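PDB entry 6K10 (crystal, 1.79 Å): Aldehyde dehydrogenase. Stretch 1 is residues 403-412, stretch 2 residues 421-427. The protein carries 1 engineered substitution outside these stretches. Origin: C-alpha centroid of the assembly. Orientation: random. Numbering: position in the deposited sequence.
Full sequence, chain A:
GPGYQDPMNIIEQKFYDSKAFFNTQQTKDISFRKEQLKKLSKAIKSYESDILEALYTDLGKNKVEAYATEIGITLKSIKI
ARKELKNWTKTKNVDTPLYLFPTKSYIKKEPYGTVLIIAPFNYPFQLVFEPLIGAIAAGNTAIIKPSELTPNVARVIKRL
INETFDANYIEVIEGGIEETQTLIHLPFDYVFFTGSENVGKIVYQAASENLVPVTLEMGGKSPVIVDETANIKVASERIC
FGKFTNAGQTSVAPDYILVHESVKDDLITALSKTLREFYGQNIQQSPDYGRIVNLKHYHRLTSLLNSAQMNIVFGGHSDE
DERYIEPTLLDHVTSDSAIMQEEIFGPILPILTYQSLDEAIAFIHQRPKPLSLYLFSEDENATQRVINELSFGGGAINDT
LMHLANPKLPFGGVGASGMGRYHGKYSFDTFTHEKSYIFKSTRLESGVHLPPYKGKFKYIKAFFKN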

ATOM      1  N   HIS A 403       8.795  10.060 -17.499  1.00 20.06           N
ATOM      2  CA  HIS A 403       8.946   8.953 -16.559  1.00 20.28           C
ATOM      3  C   HIS A 403       7.644   8.179 -16.377  1.00 23.63           C
ATOM      4  O   HIS A 403       7.670   7.055 -15.862  1.00 26.98           O
ATOM      5  CB  HIS A 403       9.471   9.450 -15.207  1.00 20.59           C
ATOM      6  CG  HIS A 403       8.556  10.401 -14.499  1.00 21.38           C
ATOM      7  ND1 HIS A 403       8.200  11.626 -15.023  1.00 23.28           N
ATOM      8  CD2 HIS A 403       7.940  10.314 -13.295  1.00 21.02           C
ATOM      9  CE1 HIS A 403       7.398  12.248 -14.177  1.00 23.68           C
ATOM     10  NE2 HIS A 403       7.224  11.474 -13.122  1.00 21.00           N
ATOM     11  N   LEU A 404       6.514   8.748 -16.803  1.00 20.36           N
ATOM     12  CA  LEU A 404       5.244   8.031 -16.822  1.00 19.46           C
ATOM     13  C   LEU A 404       5.132   7.071 -17.998  1.00 23.44           C
ATOM     14  O   LEU A 404       4.258   6.198 -17.986  1.00 22.16           O
ATOM     15  CB  LEU A 404       4.076   9.021 -16.874  1.00 22.82           C
ATOM     16  CG  LEU A 404       3.537   9.617 -15.571  1.00 25.45           C
ATOM     17  CD1 LEU A 404       4.615  10.378 -14.825  1.00 27.08           C
ATOM     18  CD2 LEU A 404       2.349  10.526 -15.856  1.00 23.56           C
ATOM     19  N   ALA A 405       5.984   7.217 -19.010  1.00 22.90           N
ATOM     20  CA  ALA A 405       5.857   6.449 -20.240  1.00 21.91           C
ATOM     21  C   ALA A 405       6.556   5.100 -20.181  1.00 20.91           C
ATOM     22  O   ALA A 405       6.406   4.302 -21.111  1.00 24.51           O
ATOM     23  CB  ALA A 405       6.399   7.255 -21.423  1.00 23.13           C
ATOM     24  N   ASN A 406       7.315   4.825 -19.124  1.00 19.99           N
ATOM     25  CA  ASN A 406       7.876   3.499 -18.932  1.00 20.81           C
ATOM     26  C   ASN A 406       6.969   2.728 -17.989  1.00 21.87           C
ATOM     27  O   ASN A 406       6.937   3.036 -16.787  1.00 22.44           O
ATOM     28  CB  ASN A 406       9.292   3.582 -18.365  1.00 23.38           C
ATOM     29  CG  ASN A 406       9.992   2.233 -18.337  1.00 26.36           C
ATOM     30  OD1 ASN A 406       9.372   1.189 -18.553  1.00 25.49           O
ATOM     31  ND2 ASN A 406      11.292   2.249 -18.068  1.00 27.70           N
ATOM     32  N   PRO A 407       6.221   1.728 -18.468  1.00 21.92           N
ATOM     33  CA  PRO A 407       5.318   0.989 -17.570  1.00 22.54           C
ATOM     34  C   PRO A 407       6.044   0.176 -16.513  1.00 24.89           C
ATOM     35  O   PRO A 407       5.395  -0.312 -15.580  1.00 26.00           O
ATOM     36  CB  PRO A 407       4.534   0.086 -18.530  1.00 24.31           C
ATOM     37  CG  PRO A 407       5.461  -0.121 -19.678  1.00 26.91           C
ATOM     38  CD  PRO A 407       6.226   1.168 -19.832  1.00 24.43           C
ATOM     39  N   LYS A 408       7.363   0.016 -16.628  1.00 22.72           N
ATOM     40  CA  LYS A 408       8.154  -0.660 -15.610  1.00 24.64           C
ATOM     41  C   LYS A 408       8.506   0.254 -14.444  1.00 22.92           C
ATOM     42  O   LYS A 408       9.089  -0.216 -13.461  1.00 22.38           O
ATOM     43  CB  LYS A 408       9.430  -1.222 -16.242  1.00 26.35           C
ATOM     44  CG  LYS A 408       9.165  -2.391 -17.168  1.00 32.22           C
ATOM     45  CD  LYS A 408      10.429  -3.148 -17.510  1.00 35.37           C
ATOM     46  CE  LYS A 408      10.094  -4.342 -18.385  1.00 39.64           C
ATOM     47  NZ  LYS A 408      11.255  -4.812 -19.184  1.00 41.81           N
ATOM     48  N   LEU A 409       8.162   1.538 -14.529  1.00 22.46           N
ATOM     49  CA  LEU A 409       8.369   2.491 -13.452  1.00 20.66           C
ATOM     50  C   LEU A 409       7.052   2.722 -12.732  1.00 21.33           C
ATOM     51  O   LEU A 409       6.077   3.134 -13.375  1.00 23.68           O
ATOM     52  CB  LEU A 409       8.908   3.812 -14.005  1.00 20.27           C
ATOM     53  CG  LEU A 409      10.355   3.841 -14.494  1.00 20.87           C
ATOM     54  CD1 LEU A 409      10.703   5.232 -14.986  1.00 22.69           C
ATOM     55  CD2 LEU A 409      11.324   3.410 -13.400  1.00 22.17           C
ATOM     56  N   PRO A 410       6.955   2.481 -11.427  1.00 23.00           N
ATOM     57  CA  PRO A 410       5.715   2.809 -10.719  1.00 25.14           C
ATOM     58  C   PRO A 410       5.444   4.305 -10.769  1.00 26.12           C
ATOM     59  O   PRO A 410       6.362   5.123 -10.706  1.00 22.24           O
ATOM     60  CB  PRO A 410       5.983   2.330  -9.288  1.00 24.39           C
ATOM     61  CG  PRO A 410       7.471   2.330  -9.167  1.00 23.76           C
ATOM     62  CD  PRO A 410       7.973   1.926 -10.522  1.00 23.76           C
ATOM     63  N   PHE A 411       4.170   4.657 -10.907  1.00 23.06           N
ATOM     64  CA  PHE A 411       3.748   6.049 -10.996  1.00 21.98           C
ATOM     65  C   PHE A 411       2.828   6.356  -9.828  1.00 22.70           C
ATOM     66  O   PHE A 411       1.760   5.753  -9.705  1.00 23.60           O
ATOM     67  CB  PHE A 411       3.043   6.330 -12.325  1.00 19.65           C
ATOM     68  CG  PHE A 411       2.373   7.676 -12.377  1.00 21.09           C
ATOM     69  CD1 PHE A 411       3.056   8.822 -11.994  1.00 22.19           C
ATOM     70  CD2 PHE A 411       1.055   7.800 -12.791  1.00 22.34           C
ATOM     71  CE1 PHE A 411       2.438  10.061 -12.032  1.00 23.64           C
ATOM     72  CE2 PHE A 411       0.435   9.037 -12.833  1.00 25.94           C
ATOM     73  CZ  PHE A 411       1.129  10.169 -12.453  1.00 26.67           C
ATOM     74  N   GLY A 412       3.235   7.295  -8.985  1.00 23.27           N
ATOM     75  CA  GLY A 412       2.439   7.665  -7.828  1.00 23.27           C
ATOM     76  C   GLY A 412       3.127   8.760  -7.050  1.00 23.70           C
ATOM     77  O   GLY A 412       4.279   9.107  -7.312  1.00 23.04           O
ATOM     78  N   ARG A 421       0.462   3.458  -6.132  1.00 20.76           N
ATOM     79  CA  ARG A 421       1.117   3.585  -7.430  1.00 24.40           C
ATOM     80  C   ARG A 421       0.497   2.607  -8.417  1.00 23.67           C
ATOM     81  O   ARG A 421      -0.170   1.652  -8.026  1.00 23.27           O
ATOM     82  CB  ARG A 421       2.621   3.340  -7.301  1.00 24.91           C
ATOM     83  CG  ARG A 421       2.975   1.872  -7.113  1.00 24.02           C
ATOM     84  CD  ARG A 421       3.562   1.599  -5.743  1.00 29.36           C
ATOM     85  NE  ARG A 421       3.999   0.211  -5.602  1.00 29.53           N
ATOM     86  CZ  ARG A 421       5.263  -0.148  -5.408  1.00 31.71           C
ATOM     87  NH1 ARG A 421       5.584  -1.430  -5.292  1.00 30.73           N
ATOM     88  NH2 ARG A 421       6.208   0.779  -5.339  1.00 33.71           N
ATOM     89  N   TYR A 422       0.727   2.858  -9.704  1.00 23.09           N
ATOM     90  CA  TYR A 422       0.232   1.963 -10.752  1.00 22.33           C
ATOM     91  C   TYR A 422       1.069   2.158 -12.013  1.00 23.18           C
ATOM     92  O   TYR A 422       2.167   2.720 -11.958  1.00 21.43           O
ATOM     93  CB  TYR A 422      -1.274   2.158 -10.993  1.00 20.03           C
ATOM     94  CG  TYR A 422      -1.699   3.451 -11.668  1.00 21.78           C
ATOM     95  CD1 TYR A 422      -1.440   4.688 -11.089  1.00 20.46           C
ATOM     96  CD2 TYR A 422      -2.398   3.433 -12.871  1.00 20.79           C
ATOM     97  CE1 TYR A 422      -1.846   5.868 -11.697  1.00 21.77           C
ATOM     98  CE2 TYR A 422      -2.808   4.606 -13.489  1.00 24.14           C
ATOM     99  CZ  TYR A 422      -2.529   5.821 -12.898  1.00 24.87           C
ATOM    100  OH  TYR A 422      -2.935   6.987 -13.509  1.00 23.84           O
ATOM    101  N   HIS A 423       0.517   1.706 -13.145  1.00 21.38           N
ATOM    102  CA  HIS A 423       1.179   1.462 -14.427  1.00 21.00           C
ATOM    103  C   HIS A 423       1.791   0.070 -14.497  1.00 22.88           C
ATOM    104  O   HIS A 423       2.432  -0.390 -13.545  1.00 23.15           O
ATOM    105  CB  HIS A 423       2.262   2.496 -14.766  1.00 22.12           C
ATOM    106  CG  HIS A 423       1.720   3.835 -15.136  1.00 21.79           C
ATOM    107  ND1 HIS A 423       2.525   4.865 -15.574  1.00 20.55           N
ATOM    108  CD2 HIS A 423       0.455   4.317 -15.131  1.00 22.39           C
ATOM    109  CE1 HIS A 423       1.778   5.921 -15.836  1.00 20.31           C
ATOM    110  NE2 HIS A 423       0.519   5.615 -15.573  1.00 20.36           N
ATOM    111  N   GLY A 424       1.593  -0.598 -15.633  1.00 23.04           N
ATOM    112  CA  GLY A 424       2.184  -1.912 -15.838  1.00 22.91           C
ATOM    113  C   GLY A 424       1.723  -2.907 -14.804  1.00 24.26           C
ATOM    114  O   GLY A 424       0.534  -2.978 -14.470  1.00 24.67           O
ATOM    115  N   LYS A 425       2.677  -3.683 -14.277  1.00 20.41           N
ATOM    116  CA  LYS A 425       2.346  -4.662 -13.247  1.00 22.69           C
ATOM    117  C   LYS A 425       1.889  -3.998 -11.952  1.00 20.09           C
ATOM    118  O   LYS A 425       1.149  -4.611 -11.171  1.00 23.07           O
ATOM    119  CB  LYS A 425       3.546  -5.577 -12.993  1.00 26.08           C
ATOM    120  CG  LYS A 425       3.260  -6.712 -12.017  1.00 26.92           C
ATOM    121  CD  LYS A 425       4.415  -7.684 -11.884  1.00 30.94           C
ATOM    122  CE  LYS A 425       4.046  -8.821 -10.939  1.00 31.87           C
ATOM    123  NZ  LYS A 425       3.931  -8.366  -9.519  1.00 28.29           N
ATOM    124  N   TYR A 426       2.305  -2.749 -11.706  1.00 21.05           N
ATOM    125  CA  TYR A 426       1.868  -2.066 -10.493  1.00 20.04           C
ATOM    126  C   TYR A 426       0.367  -1.810 -10.499  1.00 22.10           C
ATOM    127  O   TYR A 426      -0.256  -1.765  -9.429  1.00 23.44           O
ATOM    128  CB  TYR A 426       2.643  -0.755 -10.316  1.00 18.82           C
ATOM    129  CG  TYR A 426       4.134  -0.964 -10.186  1.00 19.52           C
ATOM    130  CD1 TYR A 426       4.701  -1.313  -8.969  1.00 21.14           C
ATOM    131  CD2 TYR A 426       4.971  -0.823 -11.285  1.00 23.62           C
ATOM    132  CE1 TYR A 426       6.064  -1.512  -8.844  1.00 25.32           C
ATOM    133  CE2 TYR A 426       6.332  -1.021 -11.173  1.00 24.50           C
ATOM    134  CZ  TYR A 426       6.875  -1.364  -9.952  1.00 25.81           C
ATOM    135  OH  TYR A 426       8.232  -1.559  -9.841  1.00 26.77           O
ATOM    136  N   SER A 427      -0.228  -1.640 -11.684  1.00 20.78           N
ATOM    137  CA  SER A 427      -1.682  -1.568 -11.768  1.00 21.54           C
ATOM    138  C   SER A 427      -2.315  -2.868 -11.295  1.00 21.93           C
ATOM    139  O   SER A 427      -3.299  -2.856 -10.546  1.00 22.89           O
ATOM    140  CB  SER A 427      -2.106  -1.259 -13.204  1.00 25.70           C
ATOM    141  OG  SER A 427      -1.705   0.051 -13.585  1.00 24.13           O
TER
HETATM  142  O   HOH W   1       5.311   4.702 -15.326  1.00 22.80           O

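One water, water 1, links the two stretches at His-423. Water 1 lies 2.8 Å from His-423 ND1 on one stretch. On the other it lies within hydrogen-bonding distance of Asn-406 O (2.7 Å) and Leu-409 O (2.6 Å). These two carbonyls belong to the first and last residues of a type I turn. The turn is closed by Leu-409 N to Asn-406 O at 3.0 Å, and Lys-408 N also bonds to Asn-406 OD1 at 3.0 Å.

Direct backbone pairing is limited to one antiparallel bridge. Phe-411 N donates to Tyr-422 O at 3.0 Å, and Tyr-422 N donates to Phe-411 O at 3.1 Å. Phe-411 O also receives a CA-H...O contact from Arg-421 CA at 3.2 Å.

Around this bridge the contact is mostly aromatic and proline. Pro-410 CB sits 3.6 Å from the centroid of the Tyr-426 ring, directly over its face. The compact proline ring suits this close CH-pi packing. Pro-410 CB also lies 3.7 Å from Arg-421 CG, so the aliphatic part of the arginine takes part.

The CA-to-CB bond of Phe-411 points toward the second stretch, with chi1 in t. Its CB lies over the face of the His-423 ring, 3.8 Å from the centroid. Its own ring meets those of His-423 and Tyr-422 obliquely. Phe-411 CD2 is 3.6 Å from His-423 NE2 and 3.7 Å from Tyr-422 CE1. All three residues are buried.

Gly-424 passes close to the turn. Its CA is 3.6 Å from Pro-407 O, in a CA-H...O contact. A CB here would clash with that oxygen, and the positive phi also favours glycine. Together the stretches bury 522 Å², summed over both sides.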